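Local atomic coordinates of transcription regulator (PDB entry 3CRJ), a protein that probably binds cis-regulatory DNA as a TetR-family transcription factor and represses genes in the halophilic archaeon Haloarcula marismortui. Residues T83-L96 and M137-F151. Residues are numbered along the deposited sequence; the frame is centred on the assembly and turned at random.
Sequences TDPEARLNLLLDEL and MLKAVINHGIDEGVF
Val141 enters as a knob among Pro85, Arg88, Leu89 and Leu92, joining helices 85-96 and 137-148, nearly antiparallel (163°) with these segment axes 9.1 Å apart at closest, in the all-helical C-terminal domain of a TetR-family regulator. Its CG2, anti to the backbone N, points at the first turn of helix 85-96 and meets Pro85 O and Arg88 CB, while CG1 faces Leu89 and Leu92. Here the backbones come close: the CA atoms of Pro85 and Gly145 are 4.9 Å apart, and Pro85 CB packs on Gly145 CA, the glycine bringing no side chain between the helices. Phe151 turns its edge to Pro85 O, with CZ 3.7 Å from that oxygen. Farther along, the Leu89 and Leu138 side chains cross at about a right angle, CD1 of Leu89 3.6 Å from CD2 of Leu138, and the selenomethionine at Met137 meets Leu92 tip to tip, its CE also reaching Leu96 CD1; Phe73 and Ile77 of helix 58-78 pack against this end, and Leu198 of helix 181-198 backs Leu89 and Phe151. The start of helix 85-96 is the looser side, where Thr83 is exposed and Glu86 and Val150 are partly so. Val150 CG1 lies across the Glu86 chain. His144 NE2 donates to Thr83 OG1 in a weak, bent hydrogen bond (3.3 Å, 121° at the hydrogen), and its CD2 lies beside Pro85 CD. With alanine in its place, Thr83 OG1 would probably lose this donor and Pro85 CD its ring neighbour. Glu148 CG sits over one face of the His144 ring, 3.8 Å above its plane.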
# COMPACT_ATOMS: atom_id res chain seq x y z
N THR A 83 9.88 -24.62 -15.22
CA THR A 83 10.25 -25.14 -13.91
C THR A 83 11.67 -24.72 -13.51
O THR A 83 12.09 -24.99 -12.40
CB THR A 83 10.08 -26.69 -13.82
OG1 THR A 83 11.17 -27.24 -13.06
CG2 THR A 83 10.09 -27.34 -15.21
N ASP A 84 12.40 -24.07 -14.42
CA ASP A 84 13.70 -23.47 -14.11
C ASP A 84 13.57 -22.36 -13.06
O ASP A 84 12.96 -21.31 -13.33
CB ASP A 84 14.36 -22.91 -15.37
CG ASP A 84 15.67 -22.19 -15.08
OD1 ASP A 84 15.69 -21.06 -14.52
OD2 ASP A 84 16.71 -22.77 -15.42
N PRO A 85 14.16 -22.57 -11.88
CA PRO A 85 13.99 -21.68 -10.76
C PRO A 85 14.33 -20.22 -11.06
O PRO A 85 13.55 -19.35 -10.68
CB PRO A 85 14.92 -22.27 -9.68
CG PRO A 85 15.81 -23.18 -10.39
CD PRO A 85 15.02 -23.72 -11.53
N GLU A 86 15.45 -19.95 -11.73
CA GLU A 86 15.81 -18.57 -12.03
C GLU A 86 14.76 -17.99 -12.98
O GLU A 86 14.20 -16.91 -12.72
CB GLU A 86 17.21 -18.44 -12.64
CG GLU A 86 18.06 -19.74 -12.58
CD GLU A 86 19.56 -19.49 -12.83
OE1 GLU A 86 20.04 -18.42 -12.36
OE2 GLU A 86 20.23 -20.36 -13.48
N ALA A 87 14.48 -18.70 -14.08
CA ALA A 87 13.55 -18.18 -15.10
C ALA A 87 12.13 -18.02 -14.58
O ALA A 87 11.38 -17.15 -15.03
CB ALA A 87 13.57 -19.03 -16.34
N ARG A 88 11.76 -18.84 -13.60
CA ARG A 88 10.40 -18.87 -13.12
C ARG A 88 10.15 -17.76 -12.13
O ARG A 88 9.06 -17.15 -12.13
CB ARG A 88 10.08 -20.23 -12.50
CG ARG A 88 8.59 -20.52 -12.47
CD ARG A 88 8.20 -21.65 -11.51
NE ARG A 88 6.76 -21.62 -11.28
CZ ARG A 88 5.84 -22.06 -12.14
NH1 ARG A 88 6.21 -22.61 -13.30
NH2 ARG A 88 4.56 -21.96 -11.82
N LEU A 89 11.13 -17.50 -11.28
CA LEU A 89 11.03 -16.41 -10.35
C LEU A 89 10.78 -15.18 -11.18
O LEU A 89 9.74 -14.50 -11.04
CB LEU A 89 12.29 -16.24 -9.50
CG LEU A 89 12.16 -15.28 -8.30
CD1 LEU A 89 10.85 -15.46 -7.47
CD2 LEU A 89 13.34 -15.37 -7.40
N ASN A 90 11.69 -14.92 -12.11
CA ASN A 90 11.58 -13.72 -12.94
C ASN A 90 10.22 -13.55 -13.58
O ASN A 90 9.62 -12.48 -13.50
CB ASN A 90 12.70 -13.67 -13.98
CG ASN A 90 14.00 -13.18 -13.38
OD1 ASN A 90 14.01 -12.21 -12.63
ND2 ASN A 90 15.09 -13.84 -13.70
N LEU A 91 9.73 -14.62 -14.20
CA LEU A 91 8.46 -14.62 -14.88
C LEU A 91 7.32 -14.33 -13.93
O LEU A 91 6.37 -13.64 -14.28
CB LEU A 91 8.26 -15.97 -15.56
CG LEU A 91 8.65 -16.07 -17.04
CD1 LEU A 91 9.79 -15.14 -17.46
CD2 LEU A 91 8.94 -17.55 -17.45
N LEU A 92 7.42 -14.84 -12.70
CA LEU A 92 6.41 -14.50 -11.70
C LEU A 92 6.50 -13.03 -11.33
O LEU A 92 5.48 -12.33 -11.33
CB LEU A 92 6.54 -15.38 -10.46
CG LEU A 92 5.69 -16.63 -10.55
CD1 LEU A 92 5.66 -17.18 -11.96
CD2 LEU A 92 6.20 -17.68 -9.58
N LEU A 93 7.71 -12.56 -11.04
CA LEU A 93 7.90 -11.16 -10.75
C LEU A 93 7.41 -10.28 -11.88
O LEU A 93 6.78 -9.26 -11.61
CB LEU A 93 9.35 -10.84 -10.42
CG LEU A 93 9.74 -11.49 -9.10
CD1 LEU A 93 11.26 -11.40 -8.91
CD2 LEU A 93 8.90 -10.88 -7.94
N ASP A 94 7.70 -10.66 -13.12
CA ASP A 94 7.17 -9.92 -14.26
C ASP A 94 5.67 -9.88 -14.20
O ASP A 94 5.07 -8.82 -14.30
CB ASP A 94 7.61 -10.52 -15.56
CG ASP A 94 9.07 -10.35 -15.81
OD1 ASP A 94 9.76 -9.69 -14.99
OD2 ASP A 94 9.53 -10.91 -16.83
N GLU A 95 5.06 -11.04 -13.98
CA GLU A 95 3.62 -11.13 -13.89
C GLU A 95 3.03 -10.19 -12.84
O GLU A 95 2.00 -9.56 -13.08
CB GLU A 95 3.22 -12.57 -13.61
CG GLU A 95 1.96 -12.94 -14.30
CD GLU A 95 2.07 -12.84 -15.81
OE1 GLU A 95 1.13 -12.27 -16.43
OE2 GLU A 95 3.08 -13.33 -16.39
N LEU A 96 3.69 -10.07 -11.70
CA LEU A 96 3.15 -9.27 -10.61
C LEU A 96 3.51 -7.79 -10.75
O LEU A 96 2.81 -6.93 -10.20
CB LEU A 96 3.69 -9.80 -9.27
CG LEU A 96 3.25 -11.17 -8.77
CD1 LEU A 96 4.40 -11.89 -8.09
CD2 LEU A 96 2.08 -10.99 -7.85
N MSE A 137 3.12 -19.44 -4.44
CA MSE A 137 3.84 -19.61 -5.71
C MSE A 137 5.25 -19.03 -5.69
O MSE A 137 6.13 -19.52 -6.40
CB MSE A 137 3.05 -19.04 -6.86
CG MSE A 137 2.94 -17.56 -6.78
SE MSE A 137 2.22 -16.80 -8.38
CE MSE A 137 3.45 -15.32 -8.42
N LEU A 138 5.48 -18.02 -4.88
CA LEU A 138 6.82 -17.44 -4.75
C LEU A 138 7.75 -18.28 -3.89
O LEU A 138 8.86 -18.62 -4.31
CB LEU A 138 6.72 -16.03 -4.19
CG LEU A 138 6.40 -14.96 -5.24
CD1 LEU A 138 6.30 -13.61 -4.55
CD2 LEU A 138 7.43 -14.94 -6.33
N LYS A 139 7.31 -18.63 -2.68
CA LYS A 139 8.05 -19.59 -1.87
C LYS A 139 8.37 -20.91 -2.58
O LYS A 139 9.47 -21.45 -2.44
CB LYS A 139 7.31 -19.87 -0.59
CG LYS A 139 8.20 -20.44 0.48
CD LYS A 139 7.55 -20.24 1.83
CE LYS A 139 6.31 -21.13 1.99
NZ LYS A 139 6.65 -22.56 2.00
N ALA A 140 7.42 -21.41 -3.37
CA ALA A 140 7.62 -22.66 -4.11
C ALA A 140 8.75 -22.61 -5.11
O ALA A 140 9.45 -23.58 -5.26
CB ALA A 140 6.33 -23.11 -4.80
N VAL A 141 8.96 -21.49 -5.80
CA VAL A 141 10.03 -21.50 -6.79
C VAL A 141 11.36 -21.28 -6.08
O VAL A 141 12.37 -21.90 -6.44
CB VAL A 141 9.78 -20.55 -7.98
CG1 VAL A 141 9.55 -19.13 -7.51
CG2 VAL A 141 10.94 -20.63 -8.97
N ILE A 142 11.32 -20.47 -5.03
CA ILE A 142 12.49 -20.28 -4.17
C ILE A 142 12.93 -21.59 -3.55
O ILE A 142 14.14 -21.89 -3.44
CB ILE A 142 12.25 -19.22 -3.08
CG1 ILE A 142 12.14 -17.82 -3.72
CG2 ILE A 142 13.40 -19.27 -2.04
CD1 ILE A 142 11.76 -16.70 -2.75
N ASN A 143 11.97 -22.40 -3.14
CA ASN A 143 12.34 -23.68 -2.55
C ASN A 143 12.94 -24.59 -3.59
O ASN A 143 13.93 -25.24 -3.33
CB ASN A 143 11.16 -24.32 -1.82
CG ASN A 143 11.06 -23.87 -0.36
OD1 ASN A 143 12.08 -23.61 0.28
ND2 ASN A 143 9.84 -23.79 0.16
N HIS A 144 12.34 -24.61 -4.78
CA HIS A 144 12.83 -25.46 -5.88
C HIS A 144 14.30 -25.21 -6.24
O HIS A 144 15.09 -26.15 -6.39
CB HIS A 144 11.94 -25.28 -7.11
CG HIS A 144 12.32 -26.13 -8.27
ND1 HIS A 144 12.41 -27.50 -8.20
CD2 HIS A 144 12.59 -25.81 -9.56
CE1 HIS A 144 12.73 -27.99 -9.38
NE2 HIS A 144 12.85 -26.99 -10.22
N GLY A 145 14.65 -23.92 -6.37
CA GLY A 145 15.99 -23.51 -6.68
C GLY A 145 16.97 -23.83 -5.57
O GLY A 145 18.11 -24.22 -5.85
N ILE A 146 16.55 -23.67 -4.32
CA ILE A 146 17.37 -24.12 -3.20
C ILE A 146 17.63 -25.60 -3.33
O ILE A 146 18.76 -26.06 -3.17
CB ILE A 146 16.72 -23.84 -1.82
CG1 ILE A 146 16.50 -22.32 -1.60
CG2 ILE A 146 17.54 -24.51 -0.67
CD1 ILE A 146 15.87 -21.99 -0.25
N ASP A 147 16.56 -26.35 -3.61
CA ASP A 147 16.70 -27.79 -3.85
C ASP A 147 17.63 -28.07 -5.02
O ASP A 147 18.50 -28.90 -4.88
CB ASP A 147 15.33 -28.45 -4.03
CG ASP A 147 14.51 -28.40 -2.75
OD1 ASP A 147 15.14 -28.22 -1.68
OD2 ASP A 147 13.27 -28.55 -2.80
N GLU A 148 17.49 -27.37 -6.15
CA GLU A 148 18.40 -27.58 -7.28
C GLU A 148 19.79 -27.00 -7.00
O GLU A 148 20.72 -27.19 -7.79
CB GLU A 148 17.85 -27.01 -8.59
CG GLU A 148 16.52 -27.58 -9.08
CD GLU A 148 16.57 -29.05 -9.40
OE1 GLU A 148 15.55 -29.74 -9.19
OE2 GLU A 148 17.62 -29.55 -9.87
N GLY A 149 19.94 -26.29 -5.88
CA GLY A 149 21.24 -25.74 -5.51
C GLY A 149 21.61 -24.48 -6.28
O GLY A 149 22.73 -23.98 -6.18
N VAL A 150 20.64 -23.97 -7.05
CA VAL A 150 20.76 -22.71 -7.81
C VAL A 150 20.69 -21.48 -6.91
O VAL A 150 21.23 -20.41 -7.24
CB VAL A 150 19.63 -22.63 -8.88
CG1 VAL A 150 19.60 -21.28 -9.60
CG2 VAL A 150 19.77 -23.75 -9.88
N PHE A 151 19.99 -21.60 -5.79
CA PHE A 151 19.84 -20.50 -4.83
C PHE A 151 20.48 -20.91 -3.52
O PHE A 151 20.42 -22.07 -3.11
CB PHE A 151 18.36 -20.18 -4.54
CG PHE A 151 17.54 -19.74 -5.74
CD1 PHE A 151 18.11 -19.06 -6.82
CD2 PHE A 151 16.14 -19.95 -5.74
CE1 PHE A 151 17.31 -18.63 -7.89
CE2 PHE A 151 15.36 -19.53 -6.80
CZ PHE A 151 15.94 -18.87 -7.87